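Molybdenum-binding-protein (Azotobacter vinelandii, PDB 1H9M) binds molybdate ions as a trimer in the cytoplasm and probably serves in molybdenum storage and homeostasis. Local coordinates at residues A[13-17]-A[53-58]; A[38-42]-A[136-141]; A[64-69]-A[110-114]; A[68-72]-A[121-125]; A[79-85]-A[130-136]. All coordinates share one frame; numbering follows the deposited sequence. Where two conformers were deposited one is given.

Contact 1: A[13-17]-A[53-58]; sequences KGTVS and AAGKEV
G14 and V58 form an antiparallel hydrogen-bonded pair, G14 N giving to V58 O at 2.8 Å and V58 N to G14 O almost straight, at 176°. These are two of the four backbone bonds that tie 13-17 to 53-58, a strand pairing with a turn-led strand inside the first TOBE domain, of the OB clan. Next along, T15 faces E57 as a non-hydrogen-bonded pair, and V16 N then reaches K56 O at 2.9 Å. The last bond, G55 N to V16 O at 2.8 Å, comes from inside the type II turn A53-K56, whose own K56 N to A53 O bond closes it; G55 takes the positive phi of that turn. CA-H...O contacts run between these bonds, the shortest from T15 CA to K56 O at 3.3 Å.

The apolar part centres on V16. Its CB lies 3.3 Å from A53 O, the carbonyl oxygen that closes the turn. With CG1 anti to the backbone N (chi1 177°), that branch also faces A53 O.

K56 carries its amine away from 13-17, to L50 O. Strand 10-21 runs between two neighbours here: T15 and S17 bond to L31 and D29 of strand 25-32, K13 to G33 just past it, and 57-62 lies along the other edge, while K56 touches V143 of strand 140-143.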
# COMPACT_ATOMS: atom_id res chain seq x y z
N LYS A 13 -10.41 -16.04 -6.31
CA LYS A 13 -10.05 -17.43 -6.02
C LYS A 13 -9.06 -17.98 -7.03
O LYS A 13 -9.07 -17.68 -8.21
CB LYS A 13 -11.33 -18.30 -6.04
CG LYS A 13 -12.27 -18.03 -4.88
CD LYS A 13 -13.53 -18.88 -4.97
CE LYS A 13 -14.66 -18.35 -4.09
NZ LYS A 13 -15.92 -19.11 -4.33
N GLY A 14 -8.13 -18.79 -6.50
CA GLY A 14 -7.14 -19.37 -7.40
C GLY A 14 -6.36 -20.50 -6.78
O GLY A 14 -6.65 -20.97 -5.69
N THR A 15 -5.33 -20.94 -7.52
CA THR A 15 -4.46 -22.00 -7.04
C THR A 15 -2.97 -21.61 -7.19
O THR A 15 -2.60 -21.01 -8.22
CB THR A 15 -4.54 -23.39 -7.74
OG1 THR A 15 -4.37 -23.12 -9.14
CG2 THR A 15 -5.94 -23.97 -7.56
N VAL A 16 -2.22 -21.96 -6.18
CA VAL A 16 -0.79 -21.70 -6.20
C VAL A 16 -0.18 -22.48 -7.37
O VAL A 16 -0.40 -23.70 -7.47
CB VAL A 16 -0.08 -22.04 -4.88
CG1 VAL A 16 1.41 -21.81 -5.04
CG2 VAL A 16 -0.62 -21.19 -3.73
N SER A 17 0.57 -21.80 -8.23
CA SER A 17 1.25 -22.55 -9.29
C SER A 17 2.72 -22.70 -8.99
O SER A 17 3.42 -23.61 -9.51
CB SER A 17 0.98 -21.82 -10.61
OG SER A 17 1.46 -20.50 -10.47
N ALA A 53 1.89 -24.19 -1.01
CA ALA A 53 2.63 -25.06 -1.92
C ALA A 53 1.90 -25.10 -3.24
O ALA A 53 0.69 -24.81 -3.35
CB ALA A 53 2.66 -26.49 -1.35
N ALA A 54 2.63 -25.53 -4.28
CA ALA A 54 2.00 -25.67 -5.59
C ALA A 54 0.74 -26.52 -5.46
O ALA A 54 0.77 -27.60 -4.86
CB ALA A 54 2.96 -26.30 -6.58
N GLY A 55 -0.35 -26.13 -6.10
CA GLY A 55 -1.65 -26.74 -6.07
C GLY A 55 -2.57 -26.34 -4.94
O GLY A 55 -3.79 -26.58 -5.07
N LYS A 56 -2.11 -25.60 -3.95
CA LYS A 56 -3.00 -25.20 -2.86
C LYS A 56 -4.06 -24.20 -3.30
O LYS A 56 -3.68 -23.22 -4.02
CB LYS A 56 -2.18 -24.56 -1.70
CG LYS A 56 -3.12 -24.23 -0.55
CD LYS A 56 -2.42 -24.16 0.79
CE LYS A 56 -3.28 -24.85 1.85
NZ LYS A 56 -2.72 -24.70 3.22
N GLU A 57 -5.34 -24.44 -2.93
CA GLU A 57 -6.33 -23.39 -3.36
C GLU A 57 -6.23 -22.26 -2.31
O GLU A 57 -6.14 -22.40 -1.05
CB GLU A 57 -7.64 -23.92 -3.83
CG GLU A 57 -7.70 -25.41 -4.19
CD GLU A 57 -9.05 -25.99 -3.79
OE1 GLU A 57 -9.42 -25.79 -2.62
OE2 GLU A 57 -9.72 -26.59 -4.64
N VAL A 58 -6.27 -21.06 -2.91
CA VAL A 58 -6.15 -19.84 -2.10
C VAL A 58 -7.06 -18.75 -2.64
O VAL A 58 -7.72 -18.86 -3.69
CB VAL A 58 -4.72 -19.23 -2.21
CG1 VAL A 58 -3.72 -20.25 -1.59
CG2 VAL A 58 -4.37 -18.99 -3.66

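Contact 2: A[38-42]-A[136-141]; sequences LAAVV and ASNVIL. With MOO (molybdate ion), chain F; MOO (molybdate ion), chain B.
A40 presses its methyl into a hollow walled by V139 and L141, where strand 37-43 of the first OB-like TOBE domain meets the chain leading into strand 140-143. This C-terminal strand adds to the sheet of the first domain, beside 57-62, and so joins the two halves of the protein. A40 CB lies 3.7 Å from V139 CB, and L141 CD2 comes to the same methyl at 4.0 Å. V139 has CG1 anti to its backbone N (chi1 -178°), which puts that branch beside A40 CB and sends CG2 toward A39 O.

A second bump is the methyl of A136. It sits 3.4 Å from A39 O and is flanked by V41 CG2 at 3.9 Å, with A39 CB a little farther off. At the far end V42 CG1 lies against V139 O and L141 CG, and also faces O2 of the chain F molybdate at 3.5 Å; V42 belongs to that ion's pocket.

Small residues let the backbones come close, A40 and A136 having their CA atoms 4.4 Å apart. V139 O takes a hydrogen bond from K135 NZ of the second subunit, which places the contact at the border of the trimer interface. At its other end A136 N bonds to O1 of the chain B molybdate. One hydrogen bond crosses between the segments: V41 N reaches A136 O at 3.0 Å from above the carbonyl plane, 62° out of it.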
# COMPACT_ATOMS: atom_id res chain seq x y z
N LEU A 38 -1.46 -14.20 -11.06
CA LEU A 38 -1.04 -13.12 -10.13
C LEU A 38 0.25 -13.49 -9.46
O LEU A 38 0.63 -14.66 -9.33
CB LEU A 38 -2.10 -12.95 -9.05
CG LEU A 38 -3.40 -12.17 -9.26
CD1 LEU A 38 -4.11 -12.13 -7.90
CD2 LEU A 38 -3.20 -10.77 -9.80
N ALA A 39 1.07 -12.47 -9.04
CA ALA A 39 2.15 -12.85 -8.12
C ALA A 39 1.93 -12.07 -6.78
O ALA A 39 1.58 -10.90 -6.90
CB ALA A 39 3.49 -12.44 -8.74
N ALA A 40 2.25 -12.72 -5.70
CA ALA A 40 2.16 -12.05 -4.42
C ALA A 40 3.42 -12.22 -3.63
O ALA A 40 4.14 -13.20 -3.79
CB ALA A 40 1.01 -12.53 -3.55
N VAL A 41 3.80 -11.19 -2.86
CA VAL A 41 4.89 -11.32 -1.91
C VAL A 41 4.13 -11.00 -0.49
O VAL A 41 3.91 -10.38 -0.22
CB VAL A 41 5.94 -10.22 -2.09
CG1 VAL A 41 7.09 -10.39 -1.08
CG2 VAL A 41 6.64 -10.45 -3.46
N VAL A 42 4.61 -12.30 0.24
CA VAL A 42 4.10 -12.31 1.65
C VAL A 42 5.30 -12.69 2.55
O VAL A 42 6.32 -13.12 2.00
CB VAL A 42 3.03 -13.42 1.85
CG1 VAL A 42 1.79 -12.92 1.12
CG2 VAL A 42 3.41 -14.84 1.42
N ALA A 136 3.08 -6.69 -6.51
CA ALA A 136 3.06 -7.98 -5.83
C ALA A 136 3.00 -7.88 -4.31
O ALA A 136 2.38 -8.71 -3.62
CB ALA A 136 4.23 -8.93 -6.15
N SER A 137 3.60 -6.83 -3.74
CA SER A 137 3.61 -6.65 -2.30
C SER A 137 2.30 -6.12 -1.75
O SER A 137 2.20 -5.97 -0.51
CB SER A 137 4.81 -5.76 -1.92
OG SER A 137 4.69 -4.53 -2.62
N ASN A 138 1.32 -5.86 -2.60
CA ASN A 138 0.01 -5.36 -2.13
C ASN A 138 -1.06 -6.46 -2.25
O ASN A 138 -2.22 -6.18 -2.56
CB ASN A 138 -0.43 -4.19 -2.98
CG ASN A 138 0.48 -2.99 -2.69
OD1 ASN A 138 0.76 -2.28 -3.67
ND2 ASN A 138 0.89 -2.85 -1.44
N VAL A 139 -0.61 -7.72 -2.31
CA VAL A 139 -1.61 -8.79 -2.36
C VAL A 139 -1.62 -9.63 -1.10
O VAL A 139 -0.55 -10.22 -0.77
CB VAL A 139 -1.34 -9.69 -3.57
CG1 VAL A 139 -2.41 -10.82 -3.68
CG2 VAL A 139 -1.34 -8.91 -4.89
N ILE A 140 -2.76 -9.71 -0.44
CA ILE A 140 -2.84 -10.58 0.75
C ILE A 140 -3.37 -11.93 0.25
O ILE A 140 -4.17 -12.03 -0.66
CB ILE A 140 -3.80 -9.92 1.73
CG1 ILE A 140 -3.10 -8.73 2.40
CG2 ILE A 140 -4.24 -10.97 2.78
CD1 ILE A 140 -4.15 -7.82 3.12
N LEU A 141 -2.82 -13.04 0.86
CA LEU A 141 -3.38 -14.32 0.41
C LEU A 141 -4.15 -14.92 1.58
O LEU A 141 -3.95 -14.66 2.76
CB LEU A 141 -2.22 -15.31 0.18
CG LEU A 141 -1.38 -14.86 -1.03
CD1 LEU A 141 -0.22 -15.92 -1.23
CD2 LEU A 141 -2.17 -14.65 -2.29
MO MOO F . 1.99 -10.61 4.95
O1 MOO F . 1.58 -9.63 6.33
O2 MOO F . 0.68 -10.88 3.77
O3 MOO F . 3.20 -9.69 3.97
O4 MOO F . 2.88 -12.11 5.35
MO MOO B . 6.72 -5.60 -8.03
O1 MOO B . 5.14 -6.27 -8.34
O2 MOO B . 6.91 -3.86 -8.39
O3 MOO B . 7.00 -5.64 -6.25
O4 MOO B . 8.08 -6.58 -8.66

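Contact 3: A[64-69]-A[110-114]; sequences APWVLL and ITSMV. With MOO (molybdate ion), chain E; MOO (molybdate ion), chain C.
A64 O is gripped by two backbone N-H groups that come from opposite faces of its carbonyl plane: M113 N at 3.1 Å across the contact, and V67 N from its own short 3-10 turn. A shorter bond follows, S112 OG giving to V67 O at 2.8 Å from above that carbonyl plane. The hydroxyl is swung there by a chi1 of 163°, OG lying anti to the backbone N.

Around these bonds the packing is mainly of aliphatic groups. V67 CG1 lies 3.7 Å from S112 CB and also meets I110 CD1. The methyl of A64 lies against T111 O and M113 N. L69 crosses V114 at about a right angle, with CD1 to V114 CG1 at 4.0 Å, while its CG covers the serine hydroxyl. Cutting L69 back to an alanine would probably open a gap beside V114 CG1 and leave S112 OG less shielded.

A64 N points at O2 of the chain C molybdate, 2.9 Å away and nearly straight at 179°, whereas V114 borders the chain E ion. Turn and strand, joined here, thus serve two different molybdate sites, both lying between subunits of this MOP-type protein.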
# COMPACT_ATOMS: atom_id res chain seq x y z
N ALA A 64 -9.25 -1.80 -2.82
CA ALA A 64 -9.43 -0.88 -3.97
C ALA A 64 -8.39 0.19 -4.12
O ALA A 64 -7.84 0.38 -5.22
CB ALA A 64 -10.82 -0.28 -4.02
N PRO A 65 -7.95 0.91 -3.10
CA PRO A 65 -6.87 1.88 -3.23
C PRO A 65 -5.52 1.34 -3.53
O PRO A 65 -4.56 2.13 -3.84
CB PRO A 65 -6.84 2.69 -1.91
CG PRO A 65 -7.54 1.76 -1.00
CD PRO A 65 -8.58 0.93 -1.73
N TRP A 66 -5.27 0.03 -3.61
CA TRP A 66 -4.04 -0.53 -3.99
C TRP A 66 -3.98 -0.88 -5.52
O TRP A 66 -2.93 -1.22 -6.02
CB TRP A 66 -3.86 -1.81 -3.18
CG TRP A 66 -4.00 -1.65 -1.67
CD1 TRP A 66 -4.18 -0.50 -0.91
CD2 TRP A 66 -3.94 -2.72 -0.72
NE1 TRP A 66 -4.26 -0.81 0.44
CE2 TRP A 66 -4.09 -2.20 0.58
CE3 TRP A 66 -3.85 -4.10 -0.90
CZ2 TRP A 66 -4.13 -3.04 1.71
CZ3 TRP A 66 -3.84 -4.89 0.22
CH2 TRP A 66 -3.99 -4.39 1.55
N VAL A 67 -5.09 -0.62 -6.22
CA VAL A 67 -5.09 -0.98 -7.67
C VAL A 67 -4.91 0.24 -8.54
O VAL A 67 -5.72 1.20 -8.36
CB VAL A 67 -6.47 -1.67 -7.98
CG1 VAL A 67 -6.50 -2.04 -9.46
CG2 VAL A 67 -6.69 -2.89 -7.07
N LEU A 68 -3.88 0.22 -9.38
CA LEU A 68 -3.76 1.37 -10.29
C LEU A 68 -4.55 0.99 -11.59
O LEU A 68 -4.77 -0.18 -11.82
CB LEU A 68 -2.33 1.50 -10.72
CG LEU A 68 -1.37 1.97 -9.61
CD1 LEU A 68 -1.13 0.90 -8.56
CD2 LEU A 68 -0.03 2.26 -10.31
N LEU A 69 -4.94 2.04 -12.32
CA LEU A 69 -5.55 1.77 -13.63
C LEU A 69 -4.68 2.32 -14.76
O LEU A 69 -4.11 3.39 -14.59
CB LEU A 69 -6.95 2.38 -13.77
CG LEU A 69 -7.98 1.71 -12.82
CD1 LEU A 69 -9.29 2.57 -12.92
CD2 LEU A 69 -8.30 0.30 -13.19
N ILE A 110 -12.78 -6.35 -11.15
CA ILE A 110 -11.75 -5.86 -10.19
C ILE A 110 -12.09 -4.41 -9.93
O ILE A 110 -12.51 -3.75 -10.88
CB ILE A 110 -10.31 -5.97 -10.70
CG1 ILE A 110 -9.29 -5.33 -9.73
CG2 ILE A 110 -10.14 -5.33 -12.05
CD1 ILE A 110 -7.91 -5.93 -9.71
N THR A 111 -12.07 -3.95 -8.67
CA THR A 111 -12.45 -2.58 -8.40
C THR A 111 -11.19 -1.81 -7.96
O THR A 111 -10.40 -2.30 -7.14
CB THR A 111 -13.48 -2.60 -7.28
OG1 THR A 111 -14.63 -3.37 -7.76
CG2 THR A 111 -13.95 -1.22 -6.87
N SER A 112 -11.13 -0.58 -8.42
CA SER A 112 -9.99 0.29 -8.08
C SER A 112 -10.53 1.59 -7.55
O SER A 112 -11.65 2.04 -7.93
CB SER A 112 -9.16 0.55 -9.36
OG SER A 112 -8.33 1.66 -9.17
N MET A 113 -9.87 2.25 -6.60
CA MET A 113 -10.22 3.58 -6.12
C MET A 113 -9.18 4.55 -6.70
O MET A 113 -8.03 4.31 -6.35
CB MET A 113 -10.31 3.66 -4.61
CG MET A 113 -10.77 5.02 -4.03
SD MET A 113 -12.50 5.32 -4.35
CE MET A 113 -13.33 4.16 -3.30
N VAL A 114 -9.54 5.47 -7.56
CA VAL A 114 -8.56 6.43 -8.08
C VAL A 114 -9.10 7.88 -7.91
O VAL A 114 -10.25 8.07 -7.45
CB VAL A 114 -8.30 6.19 -9.58
CG1 VAL A 114 -7.74 4.82 -9.94
CG2 VAL A 114 -9.62 6.35 -10.33
MO MOO E . -4.39 7.51 -8.14
O1 MOO E . -5.26 7.06 -6.65
O2 MOO E . -2.80 8.27 -7.74
O3 MOO E . -4.24 5.99 -9.05
O4 MOO E . -5.49 8.67 -8.97
MO MOO C . -11.81 -1.37 0.58
O1 MOO C . -11.01 0.23 0.58
O2 MOO C . -11.40 -2.29 -0.91
O3 MOO C . -11.26 -2.15 2.08
O4 MOO C . -13.58 -0.97 0.66

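Contact 4: A[68-72]-A[121-125]; sequences LLMTD and ELGLK
L69 and T71 lie along one side of the end of strand 68-70, which turns a corner at T71, and face the loop after helix 116-121; T71 and L122 have their CA atoms 6.3 Å apart, and no hydrogen bond crosses. The link is made by side chains. L122 pushes CD1 to 3.5 Å from L69 O, while its CB and CD2 both lie 3.8 Å from T71 OG1. L124 comes from beyond the bend, its CD1 against L69 CD1 at 3.6 Å and its CD2 against T71 CG2 at 3.8 Å.

Between the two leucines the helix ends in a Schellman motif, G123 taking the positive phi (69°) that turns the chain and presents L122 and L124 to the same strand. Strand 68-70 is an edge strand, within this chain, of the sheet otherwise built by residues 82-134, the second OB-like unit. A chi1 of 54° sets T71 OG1 between N and C and turns CG2 anti to the carbonyl carbon, where the methyl faces L122 O and L124 together. With a glycine at T71, L124 CD2 and L122 CB would probably lose their cover, and both leucines would be freer to turn.

L124 also rests on V88 and I91 of strand 82-93. M70 and D72 extend the sheet into the third subunit, whose I6 packs on L122.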
# COMPACT_ATOMS: atom_id res chain seq x y z
N LEU A 68 -3.88 0.22 -9.38
CA LEU A 68 -3.76 1.37 -10.29
C LEU A 68 -4.55 0.99 -11.59
O LEU A 68 -4.77 -0.18 -11.82
CB LEU A 68 -2.33 1.50 -10.72
CG LEU A 68 -1.37 1.97 -9.61
CD1 LEU A 68 -1.13 0.90 -8.56
CD2 LEU A 68 -0.03 2.26 -10.31
N LEU A 69 -4.94 2.04 -12.32
CA LEU A 69 -5.55 1.77 -13.63
C LEU A 69 -4.68 2.32 -14.76
O LEU A 69 -4.11 3.39 -14.59
CB LEU A 69 -6.95 2.38 -13.77
CG LEU A 69 -7.98 1.71 -12.82
CD1 LEU A 69 -9.29 2.57 -12.92
CD2 LEU A 69 -8.30 0.30 -13.19
N MET A 70 -4.55 1.57 -15.85
CA MET A 70 -3.70 2.13 -16.92
C MET A 70 -4.45 2.00 -18.26
O MET A 70 -5.06 0.95 -18.42
CB MET A 70 -2.33 1.47 -16.90
CG MET A 70 -1.40 1.79 -18.08
SD MET A 70 0.19 0.94 -17.80
CE MET A 70 -0.27 -0.72 -17.94
N THR A 71 -4.43 3.09 -19.04
CA THR A 71 -5.10 2.87 -20.35
C THR A 71 -4.10 2.82 -21.49
O THR A 71 -4.49 2.49 -22.61
CB THR A 71 -6.17 3.93 -20.67
OG1 THR A 71 -5.57 5.22 -20.56
CG2 THR A 71 -7.33 3.80 -19.70
N ASP A 72 -2.89 3.29 -21.24
CA ASP A 72 -1.86 3.27 -22.29
C ASP A 72 -0.50 3.22 -21.61
O ASP A 72 -0.12 4.19 -20.95
CB ASP A 72 -1.97 4.53 -23.15
CG ASP A 72 -0.92 4.65 -24.24
OD1 ASP A 72 -0.32 3.62 -24.61
OD2 ASP A 72 -0.74 5.80 -24.72
N GLU A 121 -8.62 12.27 -16.98
CA GLU A 121 -7.40 12.14 -17.76
C GLU A 121 -7.25 10.84 -18.52
O GLU A 121 -6.72 10.86 -19.66
CB GLU A 121 -6.21 12.40 -16.83
N LEU A 122 -7.69 9.69 -18.01
CA LEU A 122 -7.57 8.44 -18.75
C LEU A 122 -8.78 8.27 -19.68
O LEU A 122 -8.83 7.21 -20.30
CB LEU A 122 -7.40 7.22 -17.85
CG LEU A 122 -6.19 7.17 -16.89
CD1 LEU A 122 -6.12 5.79 -16.23
CD2 LEU A 122 -4.89 7.48 -17.59
N GLY A 123 -9.83 9.07 -19.56
CA GLY A 123 -11.05 8.85 -20.33
C GLY A 123 -11.81 7.60 -19.93
O GLY A 123 -12.52 6.96 -20.73
N LEU A 124 -11.78 7.22 -18.64
CA LEU A 124 -12.53 6.06 -18.19
C LEU A 124 -14.01 6.40 -18.23
O LEU A 124 -14.48 7.46 -17.84
CB LEU A 124 -12.13 5.59 -16.77
CG LEU A 124 -10.63 5.35 -16.61
CD1 LEU A 124 -10.22 5.26 -15.14
CD2 LEU A 124 -10.27 4.06 -17.34
N LYS A 125 -14.79 5.45 -18.72
CA LYS A 125 -16.23 5.47 -18.80
C LYS A 125 -16.63 4.03 -19.14
O LYS A 125 -15.75 3.32 -19.62
CB LYS A 125 -16.70 6.39 -19.92
CG LYS A 125 -16.50 5.79 -21.30

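Contact 5: A[79-85]-A[130-136]; sequences SARNILT and ASAVIKA. With MOO (molybdate ion), chain B.
N82 and I134 begin an antiparallel ladder that runs through I83-V133 and L84-A132 to T85-S131. The firm rungs are those of L84 and A132, at 2.9 Å from L84 N to A132 O, in the carbonyl plane, and 2.7 Å from A132 N to L84 O. Toward N82 the pairing slackens: I134 N still gives a sound bond to N82 O, but the return from N82 N to I134 O is weak, as is the one from N82 ND2 to that oxygen. The strong partner of the N82 amide is A39 N, which bonds to OD1.

The tightest packing is A80 CB against V133 CG1 at 3.4 Å, closer than usual van der Waals contact, V133 carrying that branch anti to its backbone N (chi1 174°). N82 CB and I134 CB also meet, on the buried face with L84 and A132. By contrast the side chains of I83 and T85 are exposed: I83 CG2 lies over S131 CB, and a hydroxyl pair, T85 OG1 and S131 OG, bonds at 2.7 Å.

Beyond the ladder the two ends wrap the chain B molybdate. S79 OG gives to O2 at 2.6 Å, and K135 NZ, in one of its two conformers, joins it there at 2.9 Å. R81 N gives to O1, while the guanidinium of R81 turns off to E27. Strand 129-134 lies between 82-93 and 68-70, with V133 over L68 and M70 while I110 of strand 109-115 backs A132 and I134.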
# COMPACT_ATOMS: atom_id res chain seq x y z
N SER A 79 7.39 -2.78 -13.15
CA SER A 79 7.79 -3.84 -12.21
C SER A 79 6.59 -4.52 -11.52
O SER A 79 6.59 -5.63 -10.94
CB SER A 79 8.59 -3.33 -11.01
OG SER A 79 7.87 -2.29 -10.26
N ALA A 80 5.45 -3.77 -11.58
CA ALA A 80 4.26 -4.36 -10.95
C ALA A 80 3.89 -5.65 -11.68
O ALA A 80 3.66 -5.70 -12.90
CB ALA A 80 3.09 -3.34 -11.09
N ARG A 81 3.90 -6.73 -10.93
CA ARG A 81 3.79 -8.06 -11.55
C ARG A 81 2.39 -8.40 -12.08
O ARG A 81 2.25 -9.42 -12.79
CB ARG A 81 4.16 -9.11 -10.53
CG ARG A 81 5.65 -9.09 -10.05
CD ARG A 81 6.49 -9.60 -11.25
NE ARG A 81 6.32 -11.04 -11.43
CZ ARG A 81 6.92 -11.90 -10.61
NH1 ARG A 81 7.75 -11.55 -9.61
NH2 ARG A 81 6.67 -13.20 -10.75
N ASN A 82 1.35 -7.73 -11.63
CA ASN A 82 -0.04 -8.08 -11.85
C ASN A 82 -0.68 -7.05 -12.77
O ASN A 82 -0.79 -5.86 -12.46
CB ASN A 82 -0.84 -8.15 -10.53
CG ASN A 82 -0.15 -9.17 -9.63
OD1 ASN A 82 0.12 -10.27 -10.13
ND2 ASN A 82 0.27 -8.79 -8.44
N ILE A 83 -0.90 -7.46 -14.06
CA ILE A 83 -1.52 -6.51 -14.99
C ILE A 83 -2.73 -7.26 -15.59
O ILE A 83 -2.62 -8.41 -16.04
CB ILE A 83 -0.59 -5.91 -16.03
CG1 ILE A 83 0.61 -5.16 -15.39
CG2 ILE A 83 -1.37 -4.97 -16.96
CD1 ILE A 83 1.72 -4.74 -16.31
N LEU A 84 -3.94 -6.80 -15.29
CA LEU A 84 -5.16 -7.55 -15.62
C LEU A 84 -5.98 -6.64 -16.53
O LEU A 84 -6.31 -5.53 -16.14
CB LEU A 84 -5.94 -7.94 -14.36
CG LEU A 84 -5.23 -8.78 -13.30
CD1 LEU A 84 -6.13 -9.07 -12.11
CD2 LEU A 84 -4.76 -10.10 -13.90
N THR A 85 -6.21 -7.05 -17.79
CA THR A 85 -6.84 -6.15 -18.75
C THR A 85 -8.30 -6.50 -19.02
O THR A 85 -8.76 -7.63 -18.92
CB THR A 85 -6.02 -6.13 -20.05
OG1 THR A 85 -4.67 -5.74 -19.71
CG2 THR A 85 -6.56 -5.13 -21.06
N ALA A 130 -9.22 -0.91 -20.22
CA ALA A 130 -8.21 -0.42 -19.22
C ALA A 130 -7.62 -1.62 -18.52
O ALA A 130 -8.15 -2.71 -18.59
CB ALA A 130 -8.89 0.49 -18.20
N SER A 131 -6.42 -1.44 -17.94
CA SER A 131 -5.79 -2.54 -17.21
C SER A 131 -5.65 -2.16 -15.69
O SER A 131 -5.39 -0.98 -15.46
CB SER A 131 -4.36 -2.77 -17.69
OG SER A 131 -4.36 -3.15 -19.08
N ALA A 132 -5.85 -3.20 -14.90
CA ALA A 132 -5.67 -2.97 -13.43
C ALA A 132 -4.22 -3.39 -13.19
O ALA A 132 -3.81 -4.44 -13.65
CB ALA A 132 -6.61 -3.86 -12.66
N VAL A 133 -3.49 -2.56 -12.44
CA VAL A 133 -2.07 -2.83 -12.15
C VAL A 133 -1.90 -2.96 -10.64
O VAL A 133 -2.31 -2.04 -9.93
CB VAL A 133 -1.20 -1.68 -12.69
CG1 VAL A 133 0.25 -1.88 -12.28
CG2 VAL A 133 -1.31 -1.59 -14.21
N ILE A 134 -1.35 -4.11 -10.20
CA ILE A 134 -1.21 -4.31 -8.73
C ILE A 134 0.19 -4.85 -8.43
O ILE A 134 0.71 -5.76 -9.04
CB ILE A 134 -2.21 -5.37 -8.26
CG1 ILE A 134 -3.63 -5.06 -8.74
CG2 ILE A 134 -2.21 -5.52 -6.73
CD1 ILE A 134 -4.61 -6.20 -8.57
N LYS A 135 0.91 -4.07 -7.58
CA LYS A 135 2.24 -4.50 -7.16
C LYS A 135 2.09 -5.77 -6.34
O LYS A 135 1.20 -5.97 -5.49
CB LYS A 135 2.75 -3.34 -6.24
CG LYS A 135 4.30 -3.42 -6.14
CD LYS A 135 4.86 -2.19 -5.42
CE LYS A 135 6.25 -2.55 -4.91
NZ LYS A 135 7.33 -2.42 -5.92
N ALA A 136 3.08 -6.69 -6.51
CA ALA A 136 3.06 -7.98 -5.83
C ALA A 136 3.00 -7.88 -4.31
O ALA A 136 2.38 -8.71 -3.62
CB ALA A 136 4.23 -8.93 -6.15
MO MOO B . 6.72 -5.60 -8.03
O1 MOO B . 5.14 -6.27 -8.34
O2 MOO B . 6.91 -3.86 -8.39
O3 MOO B . 7.00 -5.64 -6.25
O4 MOO B . 8.08 -6.58 -8.66

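How the contacts relate
Contact 5 lies nearest the chain's middle and touches contacts 2, 3 and 4: it shares A136 with contact 2, and L68 O of contacts 3 and 4 bonds to V133 N at 2.8 Å. Contacts 3 and 4 both use strand 68-70, their centres 11 Å apart. W66 of contact 3 touches contact 2 through N138 and I140. Contacts 2 and 5 meet at the chain B molybdate; contact 2 also borders the chain F ion, and contact 3 the chain C and E ions. Contact 1 stands apart, its centre about 31 Å from that of contact 4, with its V58 side chain about 12 Å from a molybdate.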